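Local coordinates for protein omega-class glutathione S-transferase (Bombyx mori, PDB 3WD6) that binds glutathione and probably acts as a glutathione transferase and a glutathione-dependent dehydroascorbate reductase, at residues A[14-19]-A[57-62]; A[33-38]-A[76-81]; A[167-172]-A[209-214]. One frame throughout, in Å; residues are numbered along the deposited sequence.

Contact 1. Residues A[14-19]-A[57-62]; sequences TKHLRK and VVNIDL. With GSH (glutathione), chain J.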
loop_
_atom_site.group_PDB
_atom_site.type_symbol
_atom_site.label_atom_id
_atom_site.label_comp_id
_atom_site.label_asym_id
_atom_site.label_seq_id
_atom_site.Cartn_x
_atom_site.Cartn_y
_atom_site.Cartn_z
ATOM N N THR A 14 -0.493 4.992 16.528
ATOM C CA THR A 14 -0.575 6.246 17.273
ATOM C C THR A 14 -1.728 7.072 16.691
ATOM O O THR A 14 -2.090 6.884 15.535
ATOM C CB THR A 14 0.763 7.041 17.205
ATOM O OG1 THR A 14 1.099 7.321 15.837
ATOM C CG2 THR A 14 1.906 6.232 17.834
ATOM N N LYS A 15 -2.306 7.973 17.487
ATOM C CA LYS A 15 -3.480 8.745 17.049
ATOM C C LYS A 15 -3.221 9.484 15.731
ATOM O O LYS A 15 -2.113 9.974 15.494
ATOM C CB LYS A 15 -3.929 9.728 18.137
ATOM C CG LYS A 15 -5.147 10.582 17.755
ATOM C CD LYS A 15 -4.793 12.083 17.775
ATOM C CE LYS A 15 -5.781 12.923 18.605
ATOM N NZ LYS A 15 -6.675 13.763 17.743
ATOM N N HIS A 16 -4.224 9.518 14.855
ATOM C CA HIS A 16 -4.138 10.319 13.646
ATOM C C HIS A 16 -4.313 11.789 14.019
ATOM O O HIS A 16 -5.280 12.157 14.679
ATOM C CB HIS A 16 -5.204 9.898 12.637
ATOM C CG HIS A 16 -4.954 8.557 12.022
ATOM N ND1 HIS A 16 -4.937 7.392 12.759
ATOM C CD2 HIS A 16 -4.712 8.195 10.739
ATOM C CE1 HIS A 16 -4.698 6.370 11.955
ATOM N NE2 HIS A 16 -4.559 6.830 10.725
ATOM N N LEU A 17 -3.380 12.630 13.593
ATOM C CA LEU A 17 -3.358 14.020 14.028
ATOM C C LEU A 17 -4.267 14.860 13.141
ATOM O O LEU A 17 -4.340 14.636 11.927
ATOM C CB LEU A 17 -1.923 14.563 14.024
ATOM C CG LEU A 17 -0.935 13.735 14.851
ATOM C CD1 LEU A 17 0.429 14.407 14.892
ATOM C CD2 LEU A 17 -1.461 13.487 16.269
ATOM N N ARG A 18 -4.978 15.807 13.753
ATOM C CA ARG A 18 -5.923 16.665 13.035
ATOM C C ARG A 18 -5.507 18.123 13.166
ATOM O O ARG A 18 -4.625 18.452 13.957
ATOM C CB ARG A 18 -7.331 16.491 13.601
ATOM C CG ARG A 18 -7.731 15.036 13.854
ATOM C CD ARG A 18 -8.918 14.926 14.824
ATOM N NE ARG A 18 -10.050 15.767 14.416
ATOM C CZ ARG A 18 -11.326 15.487 14.680
ATOM N NH1 ARG A 18 -11.636 14.375 15.349
ATOM N NH2 ARG A 18 -12.294 16.310 14.266
ATOM N N LYS A 19 -6.144 18.991 12.388
ATOM C CA LYS A 19 -5.989 20.437 12.563
ATOM C C LYS A 19 -6.081 20.815 14.053
ATOM O O LYS A 19 -7.064 20.456 14.741
ATOM C CB LYS A 19 -7.046 21.196 11.747
ATOM C CG LYS A 19 -7.066 22.693 11.990
ATOM C CD LYS A 19 -7.318 23.476 10.704
ATOM C CE LYS A 19 -6.914 24.936 10.886
ATOM N NZ LYS A 19 -5.556 25.077 11.517
ATOM N N VAL A 57 6.247 6.447 12.937
ATOM C CA VAL A 57 5.063 6.757 12.153
ATOM C C VAL A 57 4.327 7.925 12.787
ATOM O O VAL A 57 4.077 7.915 13.982
ATOM C CB VAL A 57 4.090 5.543 12.099
ATOM C CG1 VAL A 57 2.795 5.903 11.366
ATOM C CG2 VAL A 57 4.765 4.320 11.466
ATOM N N VAL A 58 3.984 8.929 11.987
ATOM C CA VAL A 58 3.033 9.954 12.408
ATOM C C VAL A 58 1.765 9.824 11.565
ATOM O O VAL A 58 1.807 9.999 10.347
ATOM C CB VAL A 58 3.610 11.394 12.288
ATOM C CG1 VAL A 58 2.490 12.432 12.525
ATOM C CG2 VAL A 58 4.740 11.598 13.286
ATOM N N ASN A 59 0.646 9.490 12.203
ATOM C CA ASN A 59 -0.605 9.283 11.465
ATOM C C ASN A 59 -1.405 10.561 11.252
ATOM O O ASN A 59 -1.469 11.417 12.132
ATOM C CB ASN A 59 -1.442 8.201 12.132
ATOM C CG ASN A 59 -0.871 6.825 11.891
ATOM O OD1 ASN A 59 -0.347 6.541 10.797
ATOM N ND2 ASN A 59 -0.945 5.963 12.905
ATOM N N ILE A 60 -2.004 10.695 10.077
ATOM C CA ILE A 60 -2.663 11.946 9.708
ATOM C C ILE A 60 -4.130 11.745 9.392
ATOM O O ILE A 60 -4.469 10.947 8.515
ATOM C CB ILE A 60 -2.037 12.571 8.447
ATOM C CG1 ILE A 60 -0.539 12.871 8.654
ATOM C CG2 ILE A 60 -2.817 13.784 8.037
ATOM C CD1 ILE A 60 -0.226 13.903 9.728
ATOM N N ASP A 61 -4.986 12.479 10.104
ATOM C CA ASP A 61 -6.416 12.568 9.802
ATOM C C ASP A 61 -6.587 13.311 8.471
ATOM O O ASP A 61 -6.238 14.487 8.364
ATOM C CB ASP A 61 -7.121 13.312 10.940
ATOM C CG ASP A 61 -8.627 13.267 10.827
ATOM O OD1 ASP A 61 -9.148 13.626 9.753
ATOM O OD2 ASP A 61 -9.293 12.877 11.814
ATOM N N LEU A 62 -7.102 12.625 7.455
ATOM C CA LEU A 62 -7.159 13.185 6.103
ATOM C C LEU A 62 -8.450 13.937 5.815
ATOM O O LEU A 62 -8.653 14.443 4.711
ATOM C CB LEU A 62 -7.018 12.071 5.069
ATOM C CG LEU A 62 -5.683 11.352 5.018
ATOM C CD1 LEU A 62 -5.730 10.320 3.909
ATOM C CD2 LEU A 62 -4.540 12.351 4.792
HETATM N N1 GSH J . 0.336 9.379 -6.021
HETATM C CA1 GSH J . 0.368 9.441 -4.555
HETATM C C1 GSH J . 1.324 8.417 -3.953
HETATM O O11 GSH J . 1.903 8.622 -2.824
HETATM O O12 GSH J . 1.572 7.347 -4.612
HETATM C CB1 GSH J . -1.051 9.261 -4.035
HETATM C CG1 GSH J . -1.244 9.034 -2.570
HETATM C CD1 GSH J . -2.647 9.250 -2.061
HETATM O OE1 GSH J . -3.612 9.287 -2.817
HETATM N N2 GSH J . -2.877 9.419 -0.658
HETATM C CA2 GSH J . -4.261 9.651 -0.229
HETATM C C2 GSH J . -4.342 11.059 0.320
HETATM O O2 GSH J . -3.439 11.464 1.043
HETATM C CB2 GSH J . -4.624 8.688 0.845
HETATM S SG2 GSH J . -5.033 7.041 0.393
HETATM N N3 GSH J . -5.477 11.898 0.003
HETATM C CA3 GSH J . -5.554 13.257 0.542
HETATM C C3 GSH J . -6.913 13.801 0.736
HETATM O O31 GSH J . -7.717 13.211 1.507
HETATM O O32 GSH J . -7.253 14.854 0.140
HETATM O O HOH W 1 0.518 9.674 15.027
HETATM O O HOH W 2 -8.461 11.306 14.438
#

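Contact 2. Residues A[33-38]-A[76-81]; sequences YNMRYC and AKVPAI. With GSH (glutathione), chain J.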
loop_
_atom_site.group_PDB
_atom_site.type_symbol
_atom_site.label_atom_id
_atom_site.label_comp_id
_atom_site.label_asym_id
_atom_site.label_seq_id
_atom_site.Cartn_x
_atom_site.Cartn_y
_atom_site.Cartn_z
ATOM N N TYR A 33 5.029 10.169 7.424
ATOM C CA TYR A 33 3.671 10.716 7.544
ATOM C C TYR A 33 2.726 9.756 6.830
ATOM O O TYR A 33 2.833 9.537 5.612
ATOM C CB TYR A 33 3.570 12.163 7.001
ATOM C CG TYR A 33 4.435 13.088 7.823
ATOM C CD1 TYR A 33 3.979 13.593 9.032
ATOM C CD2 TYR A 33 5.740 13.398 7.429
ATOM C CE1 TYR A 33 4.775 14.408 9.816
ATOM C CE2 TYR A 33 6.549 14.220 8.214
ATOM C CZ TYR A 33 6.056 14.716 9.405
ATOM O OH TYR A 33 6.837 15.519 10.203
ATOM N N ASN A 34 1.809 9.177 7.601
ATOM C CA ASN A 34 1.050 8.009 7.166
ATOM C C ASN A 34 -0.434 8.187 7.450
ATOM O O ASN A 34 -0.812 9.102 8.203
ATOM C CB ASN A 34 1.573 6.815 7.985
ATOM C CG ASN A 34 0.965 5.486 7.578
ATOM O OD1 ASN A 34 0.923 5.129 6.390
ATOM N ND2 ASN A 34 0.504 4.727 8.576
ATOM N N MET A 35 -1.277 7.340 6.851
ATOM C CA MET A 35 -2.544 7.018 7.501
ATOM C C MET A 35 -2.828 5.531 7.354
ATOM O O MET A 35 -2.637 4.954 6.281
ATOM C CB MET A 35 -3.699 7.927 7.095
ATOM C CG MET A 35 -4.561 7.416 6.006
ATOM S SD MET A 35 -6.011 6.444 6.543
ATOM C CE MET A 35 -6.866 6.473 4.947
ATOM N N ARG A 36 -3.256 4.931 8.467
ATOM C CA ARG A 36 -3.191 3.487 8.685
ATOM C C ARG A 36 -3.839 2.687 7.551
ATOM O O ARG A 36 -3.393 1.575 7.226
ATOM C CB ARG A 36 -3.803 3.126 10.052
ATOM C CG ARG A 36 -3.696 1.644 10.455
ATOM C CD ARG A 36 -2.312 1.306 10.995
ATOM N NE ARG A 36 -2.174 -0.110 11.356
ATOM C CZ ARG A 36 -2.148 -1.121 10.481
ATOM N NH1 ARG A 36 -2.284 -0.896 9.167
ATOM N NH2 ARG A 36 -1.985 -2.366 10.924
ATOM N N TYR A 37 -4.865 3.268 6.935
ATOM C CA TYR A 37 -5.675 2.568 5.949
ATOM C C TYR A 37 -5.305 3.021 4.546
ATOM O O TYR A 37 -5.907 2.580 3.563
ATOM C CB TYR A 37 -7.171 2.809 6.261
ATOM C CG TYR A 37 -7.498 2.400 7.685
ATOM C CD1 TYR A 37 -7.912 1.106 7.989
ATOM C CD2 TYR A 37 -7.324 3.287 8.730
ATOM C CE1 TYR A 37 -8.172 0.723 9.309
ATOM C CE2 TYR A 37 -7.581 2.922 10.034
ATOM C CZ TYR A 37 -7.992 1.642 10.327
ATOM O OH TYR A 37 -8.244 1.308 11.652
ATOM N N CYS A 38 -4.311 3.901 4.438
ATOM C CA CYS A 38 -3.885 4.337 3.115
ATOM C C CYS A 38 -3.013 3.289 2.394
ATOM O O CYS A 38 -1.890 2.986 2.832
ATOM C CB CYS A 38 -3.166 5.691 3.170
ATOM S SG CYS A 38 -2.608 6.219 1.512
ATOM N N ALA A 76 -0.470 17.809 0.050
ATOM C CA ALA A 76 -1.364 17.409 1.147
ATOM C C ALA A 76 -1.765 15.915 1.101
ATOM O O ALA A 76 -2.878 15.539 1.475
ATOM C CB ALA A 76 -2.606 18.321 1.216
ATOM N N LYS A 77 -0.835 15.070 0.673
ATOM C CA LYS A 77 -1.081 13.634 0.612
ATOM C C LYS A 77 -0.166 12.844 1.534
ATOM O O LYS A 77 0.868 13.367 2.006
ATOM C CB LYS A 77 -0.919 13.126 -0.822
ATOM C CG LYS A 77 -2.085 13.480 -1.726
ATOM C CD LYS A 77 -1.732 13.245 -3.185
ATOM C CE LYS A 77 -2.832 13.770 -4.088
ATOM N NZ LYS A 77 -2.475 13.640 -5.534
ATOM N N VAL A 78 -0.560 11.593 1.791
ATOM C CA VAL A 78 0.344 10.600 2.389
ATOM C C VAL A 78 0.628 9.531 1.338
ATOM O O VAL A 78 -0.191 9.317 0.438
ATOM C CB VAL A 78 -0.264 9.940 3.645
ATOM C CG1 VAL A 78 -0.266 10.914 4.821
ATOM C CG2 VAL A 78 -1.670 9.417 3.352
ATOM N N PRO A 79 1.782 8.854 1.431
ATOM C CA PRO A 79 2.816 9.063 2.454
ATOM C C PRO A 79 3.765 10.231 2.136
ATOM O O PRO A 79 3.863 10.737 0.992
ATOM C CB PRO A 79 3.646 7.773 2.356
ATOM C CG PRO A 79 3.624 7.467 0.834
ATOM C CD PRO A 79 2.177 7.826 0.435
ATOM N N ALA A 80 4.472 10.645 3.178
ATOM C CA ALA A 80 5.689 11.419 3.024
ATOM C C ALA A 80 6.713 10.903 4.046
ATOM O O ALA A 80 6.334 10.559 5.186
ATOM C CB ALA A 80 5.423 12.901 3.242
ATOM N N ILE A 81 7.988 10.836 3.649
ATOM C CA ILE A 81 9.041 10.561 4.614
ATOM C C ILE A 81 9.852 11.831 4.930
ATOM O O ILE A 81 10.028 12.709 4.070
ATOM C CB ILE A 81 9.984 9.397 4.165
ATOM C CG1 ILE A 81 10.836 9.813 2.963
ATOM C CG2 ILE A 81 9.180 8.144 3.848
ATOM C CD1 ILE A 81 11.769 8.697 2.455
HETATM N N1 GSH J . 0.336 9.379 -6.021
HETATM C CA1 GSH J . 0.368 9.441 -4.555
HETATM C C1 GSH J . 1.324 8.417 -3.953
HETATM O O11 GSH J . 1.903 8.622 -2.824
HETATM O O12 GSH J . 1.572 7.347 -4.612
HETATM C CB1 GSH J . -1.051 9.261 -4.035
HETATM C CG1 GSH J . -1.244 9.034 -2.570
HETATM C CD1 GSH J . -2.647 9.250 -2.061
HETATM O OE1 GSH J . -3.612 9.287 -2.817
HETATM N N2 GSH J . -2.877 9.419 -0.658
HETATM C CA2 GSH J . -4.261 9.651 -0.229
HETATM C C2 GSH J . -4.342 11.059 0.320
HETATM O O2 GSH J . -3.439 11.464 1.043
HETATM C CB2 GSH J . -4.624 8.688 0.845
HETATM S SG2 GSH J . -5.033 7.041 0.393
HETATM N N3 GSH J . -5.477 11.898 0.003
HETATM C CA3 GSH J . -5.554 13.257 0.542
HETATM C C3 GSH J . -6.913 13.801 0.736
HETATM O O31 GSH J . -7.717 13.211 1.507
HETATM O O32 GSH J . -7.253 14.854 0.140
#

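Contact 3. Residues A[167-172]-A[209-214]; sequences TVFLDG and LEYIDN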
loop_
_atom_site.group_PDB
_atom_site.type_symbol
_atom_site.label_atom_id
_atom_site.label_comp_id
_atom_site.label_asym_id
_atom_site.label_seq_id
_atom_site.Cartn_x
_atom_site.Cartn_y
_atom_site.Cartn_z
ATOM N N THR A 167 8.790 -18.216 -9.992
ATOM C CA THR A 167 9.229 -18.145 -8.598
ATOM C C THR A 167 8.056 -17.981 -7.628
ATOM O O THR A 167 6.895 -17.848 -8.050
ATOM C CB THR A 167 10.352 -17.093 -8.370
ATOM O OG1 THR A 167 9.918 -15.805 -8.814
ATOM C CG2 THR A 167 11.620 -17.480 -9.154
ATOM N N VAL A 168 8.353 -18.013 -6.334
ATOM C CA VAL A 168 7.310 -17.870 -5.329
ATOM C C VAL A 168 6.705 -16.481 -5.448
ATOM O O VAL A 168 5.471 -16.312 -5.395
ATOM C CB VAL A 168 7.871 -18.084 -3.900
ATOM C CG1 VAL A 168 6.794 -17.822 -2.827
ATOM C CG2 VAL A 168 8.460 -19.498 -3.772
ATOM N N PHE A 169 7.580 -15.492 -5.611
ATOM C CA PHE A 169 7.171 -14.094 -5.673
ATOM C C PHE A 169 7.624 -13.466 -6.982
ATOM O O PHE A 169 8.529 -13.978 -7.655
ATOM C CB PHE A 169 7.767 -13.308 -4.498
ATOM C CG PHE A 169 7.328 -13.806 -3.145
ATOM C CD1 PHE A 169 6.005 -13.672 -2.743
ATOM C CD2 PHE A 169 8.241 -14.405 -2.268
ATOM C CE1 PHE A 169 5.586 -14.133 -1.492
ATOM C CE2 PHE A 169 7.827 -14.867 -1.004
ATOM C CZ PHE A 169 6.493 -14.728 -0.617
ATOM N N LEU A 170 7.005 -12.349 -7.341
ATOM C CA LEU A 170 7.396 -11.663 -8.558
ATOM C C LEU A 170 8.906 -11.394 -8.577
ATOM O O LEU A 170 9.571 -11.561 -9.605
ATOM C CB LEU A 170 6.617 -10.364 -8.696
ATOM C CG LEU A 170 5.127 -10.546 -9.003
ATOM C CD1 LEU A 170 4.340 -9.208 -8.800
ATOM C CD2 LEU A 170 4.911 -11.130 -10.411
ATOM N N ASP A 171 9.465 -11.000 -7.443
ATOM C CA ASP A 171 10.880 -10.638 -7.428
ATOM C C ASP A 171 11.847 -11.770 -7.051
ATOM O O ASP A 171 13.062 -11.551 -7.017
ATOM C CB ASP A 171 11.113 -9.381 -6.576
ATOM C CG ASP A 171 10.696 -8.112 -7.308
ATOM O OD1 ASP A 171 11.206 -7.895 -8.432
ATOM O OD2 ASP A 171 9.835 -7.352 -6.794
ATOM N N GLY A 172 11.323 -12.975 -6.826
ATOM C CA GLY A 172 12.173 -14.133 -6.575
ATOM C C GLY A 172 11.623 -15.020 -5.471
ATOM O O GLY A 172 10.409 -15.279 -5.443
ATOM N N LEU A 209 -4.115 -16.664 -6.174
ATOM C CA LEU A 209 -4.629 -16.895 -4.834
ATOM C C LEU A 209 -3.575 -17.542 -3.938
ATOM O O LEU A 209 -3.486 -17.228 -2.750
ATOM C CB LEU A 209 -5.899 -17.731 -4.896
ATOM C CG LEU A 209 -7.086 -16.929 -5.439
ATOM C CD1 LEU A 209 -8.210 -17.835 -5.951
ATOM C CD2 LEU A 209 -7.596 -15.990 -4.355
ATOM N N GLU A 210 -2.765 -18.429 -4.511
ATOM C CA GLU A 210 -1.659 -19.043 -3.777
ATOM C C GLU A 210 -0.587 -18.007 -3.391
ATOM O O GLU A 210 -0.099 -17.973 -2.252
ATOM C CB GLU A 210 -1.038 -20.153 -4.623
ATOM C CG GLU A 210 0.111 -20.912 -3.962
ATOM C CD GLU A 210 0.787 -21.868 -4.955
ATOM O OE1 GLU A 210 1.817 -22.502 -4.579
ATOM O OE2 GLU A 210 0.288 -21.983 -6.116
ATOM N N TYR A 211 -0.240 -17.159 -4.356
ATOM C CA TYR A 211 0.721 -16.081 -4.151
ATOM C C TYR A 211 0.236 -15.141 -3.038
ATOM O O TYR A 211 1.010 -14.734 -2.185
ATOM C CB TYR A 211 0.925 -15.350 -5.483
ATOM C CG TYR A 211 1.538 -13.971 -5.421
ATOM C CD1 TYR A 211 2.919 -13.801 -5.291
ATOM C CD2 TYR A 211 0.741 -12.833 -5.549
ATOM C CE1 TYR A 211 3.491 -12.530 -5.263
ATOM C CE2 TYR A 211 1.308 -11.550 -5.514
ATOM C CZ TYR A 211 2.679 -11.412 -5.377
ATOM O OH TYR A 211 3.231 -10.154 -5.346
ATOM N N ILE A 212 -1.052 -14.820 -3.027
ATOM C CA ILE A 212 -1.575 -13.966 -1.977
ATOM C C ILE A 212 -1.388 -14.611 -0.599
ATOM O O ILE A 212 -0.917 -13.939 0.339
ATOM C CB ILE A 212 -3.023 -13.525 -2.250
ATOM C CG1 ILE A 212 -3.013 -12.526 -3.413
ATOM C CG2 ILE A 212 -3.661 -12.885 -1.003
ATOM C CD1 ILE A 212 -4.349 -12.374 -4.117
ATOM N N ASP A 213 -1.723 -15.900 -0.472
ATOM C CA ASP A 213 -1.460 -16.628 0.784
ATOM C C ASP A 213 -0.011 -16.545 1.230
ATOM O O ASP A 213 0.258 -16.371 2.423
ATOM C CB ASP A 213 -1.835 -18.110 0.655
ATOM C CG ASP A 213 -3.323 -18.325 0.561
ATOM O OD1 ASP A 213 -4.095 -17.440 1.029
ATOM O OD2 ASP A 213 -3.724 -19.375 0.015
ATOM N N ASN A 214 0.924 -16.720 0.291
ATOM C CA ASN A 214 2.341 -16.633 0.639
ATOM C C ASN A 214 2.713 -15.214 1.078
ATOM O O ASN A 214 3.472 -15.026 2.022
ATOM C CB ASN A 214 3.227 -17.114 -0.515
ATOM C CG ASN A 214 3.087 -18.617 -0.764
ATOM O OD1 ASN A 214 3.005 -19.403 0.180
ATOM N ND2 ASN A 214 3.063 -19.018 -2.030
HETATM O O HOH W 3 3.529 -18.082 -4.850
#

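Contact 1. Residues A[14-19]-A[57-62]
Leu17 and its neighbour His16 form a short, weakly bonded edge strand on the thioredoxin-like sheet of the glutathione-binding domain, with Leu17 paired in parallel with Ile60. Two backbone bonds of Leu17 carry the pairing: its N donates to Asn59 O (2.7 Å), and its O accepts from Asp61 N (2.9 Å). Beyond the backbone, the Asn59 side chain carries much of the contact. Its chi1 of -74° puts CG beside the backbone N. The amide plane is 17° from that of the His16 imidazole, and CB sits 3.5 Å from the ring centroid in a CH-pi contact over the centre of one face. The same amide donates through ND2 to Thr14 O at 3.0 Å, almost straight at 175° and within the amide plane. Ile60 O lies at the edge of the imidazole, in its plane, 3.5 Å from CD2. A water links Thr14 OG1 and Lys15 O to Asn59 N. On the face that carries Leu17 and Ile60, Leu17 CD1 packs on Val58 CG1 at 3.7 Å. Arg18 lays its CG against Asp61 OD2, and the ion pair from NE is long. Asp61 is gripped more firmly by Arg243 and the backbone of Ile63 and Asp64. The buried imidazole, bonded at ND1 to Glu247 and at NE2 to Arg36 N, is thus fixed in rotation, and the Glu247 carboxylate would probably polarise it.

Contact 2. Residues A[33-38]-A[76-81]
The Tyr33 ring leans beside Ala80, with CD2 4.2 Å from the Ala80 methyl CB and the Ala80 carbonyl oxygen approaching obliquely. Leu23, Val58 and Lys72 also pack on this tyrosine, whose hydroxyl is bonded to Glu82 and Arg31. On the turn, Arg36 CG lies over one face of the Tyr37 ring, displaced toward its rim, and Phe234 stacks with the same ring. Tyr33 and Ala80 form a hydrogen-bonded antiparallel pair. Tyr33 N donates to Ala80 O at 2.6 Å, nearly along the C=O axis, and Ala80 N returns a bond to a lone pair of Tyr33 O at 3.1 Å. That carbonyl oxygen also receives a CA-H contact from Pro79.

The peptide between Val78 and Pro79 is cis, the cis-proline loop characteristic of the thioredoxin fold in glutathione transferases. It presents the backbone of Val78 to glutathione: Val78 N donates to GSH O2 (3.0 Å) and Val78 O accepts from GSH N2 (2.9 Å), so two bonds hold the cysteinyl part of the tripeptide in the manner of antiparallel strands. The Val78 side chain points toward segment 33-38. Its CG1, anti to the carbonyl carbon (chi1 -73°), meets Tyr33 O, while CG2 reaches Cys38 SG at 3.8 Å and the ligand at GSH O2.

Cys38, a glutathione-binding residue, ends a type I turn from Met35 closed by Cys38 N to Met35 O, and its side chain caps the start of helix 39-51. That helix packs on Asn34, Pro79 and Ile81, while strand 31-34 runs on between 56-60 and 80-82.

Contact 3. Residues A[167-172]-A[209-214]
A type I turn from Phe169 to Gly172 lies against one side of helix 206-216, with the CA atoms of Phe169 and Tyr211 6.9 Å apart. Phe169 O takes two bonds, from Gly172 N and from the Thr167 hydroxyl at 2.6 Å, which ties the turn to the residues before it. Tyr211, its CG anti to the backbone N (chi1 162°), sends its ring across to the turn. Its CE1 comes to the edge of the Phe169 ring, in that ring's plane and 3.7 Å from CD1, while Val168 O meets the Tyr211 edge at CD1. Val168 CG1 covers the centre of one Phe169 face, 3.6 Å above the plane. Next to CD1 on the same ring, Phe169 CE1 touches Asn214 CB at 3.9 Å, and a water joins Val168 O to Asn214 ND2. Leu170 CD1 rests against the Tyr211 hydroxyl oxygen, which is hydrogen-bonded to Asp179. The same aspartate accepts from Leu170 N and Asp171 N, so its carboxylate binds both sides of the contact. Asp179 belongs to helix 177-189, whose Ile182 and Phe186 pack on Leu170 and Tyr211; Leu162 of helix 145-165 touches both of these side chains as well.

In the fold
Contacts 1 and 2 belong to one mixed sheet in the N-terminal domain, their centres 9 Å apart. Their segments alternate along the chain (14-19, 33-38, 57-62, 76-81), so the strands interleave, and 56-60 of contact 1 neighbours 31-34 of contact 2. Probable hydrogen bonds join the backbone of Asn34 to that of Val58 and Ile60. Segment 57-62 reaches glutathione through Leu62, whereas contact 2 bonds it through Val78. Contact 3 follows later in the chain, about 33 Å from the centre of contact 1 and 26 Å from that of contact 2. It joins a loop to helix 206-216 in the helical C-terminal domain, away from the sheet-based domain that binds glutathione.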